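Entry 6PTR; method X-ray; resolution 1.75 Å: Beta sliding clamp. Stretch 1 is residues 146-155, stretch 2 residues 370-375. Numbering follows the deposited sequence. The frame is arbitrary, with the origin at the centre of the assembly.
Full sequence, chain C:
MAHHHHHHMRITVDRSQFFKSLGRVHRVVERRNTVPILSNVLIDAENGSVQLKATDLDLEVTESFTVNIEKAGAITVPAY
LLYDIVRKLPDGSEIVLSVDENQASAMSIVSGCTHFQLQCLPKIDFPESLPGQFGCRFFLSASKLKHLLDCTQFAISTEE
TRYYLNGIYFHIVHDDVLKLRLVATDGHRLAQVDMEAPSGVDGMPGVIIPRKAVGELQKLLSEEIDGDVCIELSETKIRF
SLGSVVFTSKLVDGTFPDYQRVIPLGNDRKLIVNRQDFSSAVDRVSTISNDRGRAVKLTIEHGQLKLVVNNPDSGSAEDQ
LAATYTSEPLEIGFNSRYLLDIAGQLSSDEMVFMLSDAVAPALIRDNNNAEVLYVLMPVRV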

# COMPACT_ATOMS: atom_id res chain seq x y z
N LYS C 146 -5.61 23.57 12.84
CA LYS C 146 -4.90 22.71 11.90
C LYS C 146 -3.48 23.20 11.67
O LYS C 146 -2.54 22.40 11.59
N HIS C 147 -3.31 24.52 11.53
CA HIS C 147 -1.98 25.09 11.35
C HIS C 147 -1.08 24.75 12.52
O HIS C 147 0.07 24.33 12.34
N LEU C 148 -1.58 24.92 13.75
CA LEU C 148 -0.76 24.62 14.93
C LEU C 148 -0.34 23.16 14.95
O LEU C 148 0.83 22.84 15.22
N LEU C 149 -1.28 22.25 14.66
CA LEU C 149 -0.96 20.83 14.68
C LEU C 149 -0.07 20.45 13.50
O LEU C 149 0.82 19.60 13.64
N ASP C 150 -0.29 21.06 12.34
CA ASP C 150 0.58 20.81 11.18
C ASP C 150 2.02 21.20 11.45
O ASP C 150 2.95 20.57 10.92
N CYS C 151 2.24 22.26 12.24
CA CYS C 151 3.61 22.65 12.55
C CYS C 151 4.33 21.68 13.49
O CYS C 151 5.56 21.69 13.54
N THR C 152 3.60 20.87 14.26
CA THR C 152 4.19 20.16 15.39
C THR C 152 4.01 18.65 15.37
O THR C 152 4.83 17.95 15.98
N GLN C 153 2.99 18.12 14.70
CA GLN C 153 2.70 16.68 14.80
C GLN C 153 3.90 15.82 14.38
O GLN C 153 4.17 14.79 15.01
N PHE C 154 4.59 16.19 13.31
CA PHE C 154 5.65 15.32 12.80
C PHE C 154 6.76 15.10 13.81
O PHE C 154 7.47 14.09 13.72
N ALA C 155 6.95 16.01 14.77
CA ALA C 155 8.10 15.88 15.68
C ALA C 155 7.77 15.06 16.92
O ALA C 155 8.67 14.84 17.75
N ALA C 370 7.88 34.22 11.48
CA ALA C 370 8.27 34.54 12.84
C ALA C 370 7.54 33.73 13.90
O ALA C 370 7.87 33.88 15.09
N GLU C 371 6.57 32.90 13.54
CA GLU C 371 5.76 32.22 14.54
C GLU C 371 6.14 30.76 14.75
O GLU C 371 5.77 30.19 15.79
N VAL C 372 6.88 30.16 13.83
CA VAL C 372 7.23 28.73 13.85
C VAL C 372 8.74 28.60 13.81
O VAL C 372 9.40 29.23 12.98
N LEU C 373 9.30 27.72 14.64
CA LEU C 373 10.72 27.40 14.49
C LEU C 373 10.91 25.91 14.72
O LEU C 373 10.12 25.25 15.39
N TYR C 374 12.01 25.41 14.17
CA TYR C 374 12.38 24.02 14.36
C TYR C 374 13.80 23.97 14.90
O TYR C 374 14.63 24.84 14.61
N VAL C 375 14.06 22.96 15.71
CA VAL C 375 15.40 22.70 16.21
C VAL C 375 15.79 21.28 15.83
O VAL C 375 14.98 20.35 15.93

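The helix running through the first stretch and the strand 372-375 run nearly parallel, their N-to-C directions 16° apart and their axes 9.9 Å apart at closest approach. Side chains fill that spacing, and CA-to-CB bonds directed toward the other stretch identify the main members: His 147, Cys 151 and Phe 154 on one side, Glu 371, Val 372 and Tyr 374 on the other. On the strand, Val 372 and Tyr 374 point inward, while Leu 373 and Val 375 are out of reach.

Apolar contact centres on Cys 151, whose CA lies 7.2 Å from the CA of Val 372. With chi1 m, Cys 151 places SG 3.4 Å from CG2 of Val 372, itself in the t rotamer. Two looser van der Waals approaches involve His 147, chi1 t. NE2 of His 147 lies 4.2 Å from CG2 of Val 372, the same methyl that Cys 151 meets. At the edge of the imidazole, CG of Glu 371 (chi1 p) lies 4.3 Å from NE2 of His 147, too far for more than loose packing.

The aromatic contact joins Phe 154, chi1 p, to Tyr 374, chi1 m. CE1 of Phe 154 is 3.5 Å from CE1 of Tyr 374; the centroids are 5.7 Å apart and the planes meet at 64°, an oblique arrangement. The tyrosine ring also presents its edge to the backbone of the first stretch, with CE1 of Tyr 374 3.3 Å from O of Cys 151.

No hydrogen bond crosses between the stretches; the recorded polar partners lie within the first stretch or elsewhere in the structure. OH of Tyr 374 is bonded elsewhere in the structure. Within the first stretch, NZ of Lys 146 forms a salt bridge with OD2 of Asp 150 (2.7 Å), and neither residue touches the other stretch; OG1 of Thr 152, chi1 p, donates to O of Leu 148 at 2.9 Å.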

# COMPACT_ATOMS: atom_id res chain seq x y z
CB LYS C 146 -5.65 22.64 10.58
CG LYS C 146 -4.99 21.71 9.58
CD LYS C 146 -5.77 21.70 8.28
CE LYS C 146 -5.23 20.67 7.29
NZ LYS C 146 -3.84 20.95 6.85
CB HIS C 147 -2.09 26.59 11.16
CG HIS C 147 -0.77 27.30 11.16
ND1 HIS C 147 0.15 27.16 10.14
CD2 HIS C 147 -0.21 28.15 12.05
CE1 HIS C 147 1.21 27.89 10.40
NE2 HIS C 147 1.02 28.51 11.56
CB LEU C 148 -1.52 24.97 16.20
CG LEU C 148 -2.01 26.41 16.31
CD1 LEU C 148 -2.99 26.55 17.46
CD2 LEU C 148 -0.82 27.35 16.51
CB LEU C 149 -2.25 20.00 14.66
CG LEU C 149 -3.11 20.20 15.90
CD1 LEU C 149 -4.46 19.52 15.77
CD2 LEU C 149 -2.40 19.71 17.16
CB ASP C 150 0.09 21.58 9.95
CG ASP C 150 -1.06 20.90 9.24
OD1 ASP C 150 -1.25 19.68 9.42
OD2 ASP C 150 -1.75 21.60 8.47
CB CYS C 151 3.65 24.04 13.18
SG CYS C 151 3.24 25.42 12.10
CB THR C 152 3.63 20.70 16.71
OG1 THR C 152 2.20 20.72 16.66
CG2 THR C 152 4.13 22.13 16.95
CB GLN C 153 1.49 16.34 13.94
CG GLN C 153 1.13 14.89 14.00
CD GLN C 153 -0.01 14.60 13.06
OE1 GLN C 153 -0.26 15.36 12.11
NE2 GLN C 153 -0.73 13.51 13.31
CB PHE C 154 6.26 15.91 11.52
CG PHE C 154 7.24 17.00 11.78
CD1 PHE C 154 6.81 18.27 12.19
CD2 PHE C 154 8.61 16.76 11.68
CE1 PHE C 154 7.72 19.28 12.46
CE2 PHE C 154 9.51 17.76 11.94
CZ PHE C 154 9.08 19.02 12.34
CB ALA C 155 8.62 17.27 16.09
CB ALA C 370 8.02 36.04 13.10
CB GLU C 371 4.27 32.31 14.16
CG GLU C 371 3.82 31.34 13.07
CD GLU C 371 3.93 31.90 11.66
OE1 GLU C 371 3.60 33.09 11.47
OE2 GLU C 371 4.33 31.15 10.74
CB VAL C 372 6.61 28.00 12.64
CG1 VAL C 372 6.90 26.51 12.70
CG2 VAL C 372 5.11 28.25 12.57
CB LEU C 373 11.60 28.20 15.46
CG LEU C 373 11.38 28.09 16.97
CD1 LEU C 373 12.17 26.90 17.56
CD2 LEU C 373 11.74 29.40 17.68
CB TYR C 374 12.27 23.23 13.06
CG TYR C 374 10.90 23.35 12.49
CD1 TYR C 374 9.85 22.60 13.02
CD2 TYR C 374 10.61 24.27 11.48
CE1 TYR C 374 8.57 22.71 12.54
CE2 TYR C 374 9.32 24.40 10.98
CZ TYR C 374 8.30 23.62 11.52
OH TYR C 374 7.03 23.74 11.05
CB VAL C 375 15.48 22.91 17.74
CG1 VAL C 375 16.92 22.74 18.23
CG2 VAL C 375 14.95 24.27 18.12